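Local coordinates for protein putative ABC transporter (Thermobispora bispora, PDB 4PE6) that probably binds a carbohydrate or related polyhydroxy solute as the solute-binding component of an ABC transporter, at residues Lys108-Asp113 against Leu272-Gly277. Sequence-based numbering, arbitrary orientation.
With LTH ((2R,3S)-2,3,4-trihydroxybutanoic acid), chain C.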
loop_
_atom_site.group_PDB
_atom_site.type_symbol
_atom_site.label_atom_id
_atom_site.label_comp_id
_atom_site.label_asym_id
_atom_site.label_seq_id
_atom_site.Cartn_x
_atom_site.Cartn_y
_atom_site.Cartn_z
ATOM N N LYS A 108 -20.983 -4.359 9.430
ATOM C CA LYS A 108 -19.668 -4.281 10.055
ATOM C C LYS A 108 -18.729 -3.622 9.057
ATOM O O LYS A 108 -18.675 -4.024 7.876
ATOM C CB LYS A 108 -19.126 -5.681 10.432
ATOM C CG LYS A 108 -19.879 -6.414 11.532
ATOM C CD LYS A 108 -20.062 -5.499 12.739
ATOM C CE LYS A 108 -20.203 -6.231 14.048
ATOM N NZ LYS A 108 -21.589 -6.544 14.407
ATOM N N VAL A 109 -17.980 -2.628 9.510
ATOM C CA VAL A 109 -17.143 -1.856 8.600
ATOM C C VAL A 109 -15.696 -1.945 9.025
ATOM O O VAL A 109 -15.352 -1.588 10.144
ATOM C CB VAL A 109 -17.608 -0.380 8.537
ATOM C CG1 VAL A 109 -16.645 0.448 7.707
ATOM C CG2 VAL A 109 -19.019 -0.303 7.977
ATOM N N VAL A 110 -14.859 -2.470 8.131
ATOM C CA VAL A 110 -13.427 -2.473 8.307
ATOM C C VAL A 110 -12.804 -1.549 7.282
ATOM O O VAL A 110 -12.873 -1.794 6.058
ATOM C CB VAL A 110 -12.832 -3.887 8.147
ATOM C CG1 VAL A 110 -11.342 -3.865 8.398
ATOM C CG2 VAL A 110 -13.526 -4.868 9.085
ATOM N N VAL A 111 -12.238 -0.456 7.779
ATOM C CA VAL A 111 -11.419 0.410 6.964
ATOM C C VAL A 111 -10.015 -0.178 6.965
ATOM O O VAL A 111 -9.459 -0.461 8.030
ATOM C CB VAL A 111 -11.401 1.824 7.545
ATOM C CG1 VAL A 111 -10.325 2.681 6.881
ATOM C CG2 VAL A 111 -12.787 2.457 7.431
ATOM N N PHE A 112 -9.435 -0.381 5.791
ATOM C CA PHE A 112 -8.099 -0.947 5.724
ATOM C C PHE A 112 -7.167 -0.138 4.845
ATOM O O PHE A 112 -7.612 0.669 4.033
ATOM C CB PHE A 112 -8.092 -2.438 5.334
ATOM C CG PHE A 112 -8.435 -2.688 3.902
ATOM C CD1 PHE A 112 -9.753 -2.713 3.505
ATOM C CD2 PHE A 112 -7.443 -2.852 2.955
ATOM C CE1 PHE A 112 -10.092 -2.957 2.173
ATOM C CE2 PHE A 112 -7.765 -3.072 1.637
ATOM C CZ PHE A 112 -9.081 -3.117 1.244
ATOM N N ASP A 113 -5.873 -0.351 5.044
ATOM C CA ASP A 113 -4.818 0.381 4.357
ATOM C C ASP A 113 -5.013 1.882 4.482
ATOM O O ASP A 113 -4.757 2.643 3.537
ATOM C CB ASP A 113 -4.769 -0.037 2.877
ATOM C CG ASP A 113 -3.595 0.571 2.132
ATOM O OD1 ASP A 113 -2.484 0.544 2.682
ATOM O OD2 ASP A 113 -3.791 1.073 0.989
ATOM N N LEU A 272 -14.973 -11.411 9.273
ATOM C CA LEU A 272 -15.604 -12.659 9.621
ATOM C C LEU A 272 -15.603 -12.862 11.142
ATOM O O LEU A 272 -16.574 -13.357 11.685
ATOM C CB LEU A 272 -14.918 -13.843 8.954
ATOM C CG LEU A 272 -15.005 -13.885 7.433
ATOM C CD1 LEU A 272 -14.378 -15.185 6.943
ATOM C CD2 LEU A 272 -16.423 -13.764 6.927
ATOM N N ASP A 273 -14.548 -12.433 11.813
ATOM C CA ASP A 273 -14.504 -12.545 13.281
ATOM C C ASP A 273 -15.520 -11.597 13.918
ATOM O O ASP A 273 -16.221 -11.956 14.885
ATOM C CB ASP A 273 -13.084 -12.325 13.814
ATOM C CG ASP A 273 -12.238 -13.624 13.782
ATOM O OD1 ASP A 273 -12.786 -14.683 13.407
ATOM O OD2 ASP A 273 -11.046 -13.604 14.141
ATOM N N LEU A 274 -15.631 -10.410 13.336
ATOM C CA LEU A 274 -16.601 -9.426 13.786
ATOM C C LEU A 274 -18.014 -9.985 13.650
ATOM O O LEU A 274 -18.851 -9.827 14.553
ATOM C CB LEU A 274 -16.440 -8.133 12.988
ATOM C CG LEU A 274 -15.234 -7.256 13.368
ATOM C CD1 LEU A 274 -15.222 -6.010 12.517
ATOM C CD2 LEU A 274 -15.236 -6.857 14.827
ATOM N N LEU A 275 -18.271 -10.652 12.527
ATOM C CA LEU A 275 -19.603 -11.170 12.231
ATOM C C LEU A 275 -20.033 -12.304 13.159
ATOM O O LEU A 275 -21.238 -12.536 13.333
ATOM C CB LEU A 275 -19.679 -11.633 10.770
ATOM C CG LEU A 275 -19.782 -10.488 9.764
ATOM C CD1 LEU A 275 -19.637 -11.023 8.331
ATOM C CD2 LEU A 275 -21.091 -9.719 9.941
ATOM N N GLU A 276 -19.081 -13.021 13.751
ATOM C CA GLU A 276 -19.421 -14.043 14.741
ATOM C C GLU A 276 -19.280 -13.565 16.191
ATOM O O GLU A 276 -19.124 -14.368 17.105
ATOM C CB GLU A 276 -18.648 -15.346 14.472
ATOM C CG GLU A 276 -17.132 -15.276 14.556
ATOM C CD GLU A 276 -16.491 -16.665 14.395
ATOM O OE1 GLU A 276 -15.916 -17.212 15.378
ATOM O OE2 GLU A 276 -16.613 -17.228 13.293
ATOM N N GLY A 277 -19.340 -12.252 16.397
ATOM C CA GLY A 277 -19.388 -11.675 17.749
ATOM C C GLY A 277 -18.073 -11.483 18.494
ATOM O O GLY A 277 -18.071 -11.188 19.705
HETATM O O1 LTH C . 0.496 1.854 -3.015
HETATM C C1 LTH C . -0.738 2.021 -2.695
HETATM O O LTH C . -1.689 2.178 -3.491
HETATM C C2 LTH C . -1.122 1.930 -1.198
HETATM O O2 LTH C . -2.535 2.193 -1.006
HETATM C C3 LTH C . -0.355 2.928 -0.356
HETATM O O3 LTH C . -0.610 4.252 -0.822
HETATM C C4 LTH C . -0.838 2.823 1.104
HETATM O O4 LTH C . -0.456 1.499 1.559
#
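Lys108, at the start of strand 108-112, comes nearest the last turn of helix 263-275 at Leu274, their CA atoms 7.1 Å apart, and no hydrogen bond joins the two backbones. Leu274, buried and pointing toward the strand, carries most of the contact from the helix. Its CD1 crosses to CG2 of Val110 at 4.0 Å, a purely apolar touch that suits a branched valine at a buried position of the strand and a longer residue on the helix. Lys108 lies over the helix end with its aliphatic part: CG meets Leu275 CD2 at 3.9 Å, the two side chains running past each other in opposite directions. With CG anti to the carbonyl carbon (chi1 -67°) and a bend at chi2, Lys108 brings CG to 4.1 Å from Leu274 CB and CE to 3.9 Å from Leu274 O; a flexible methylene chain can cover the leucines at this partly exposed border. Gly277, whose positive phi favours glycine, closes the helix in a Schellman motif. Just beyond the C-terminal end of the strand, in the loop, Asp113 belongs to the pocket of (2R,3S)-2,3,4-trihydroxybutanoic acid and accepts hydrogen bonds from its hydroxyls, O4 to OD1 at 2.5 Å and O2 to OD2 at 2.6 Å, while Asn88 and Gln263 also bond its carboxylate. An alanine here would remove both acceptors and is likely to leave the two hydroxyls without these mates. In this periplasmic-binding-protein fold, strand 108-112 runs parallel between strands 84-88 and 122-126; Val109 and Val111 pack on helix 96-104, whereas Val110 and Phe112 face helix 263-275.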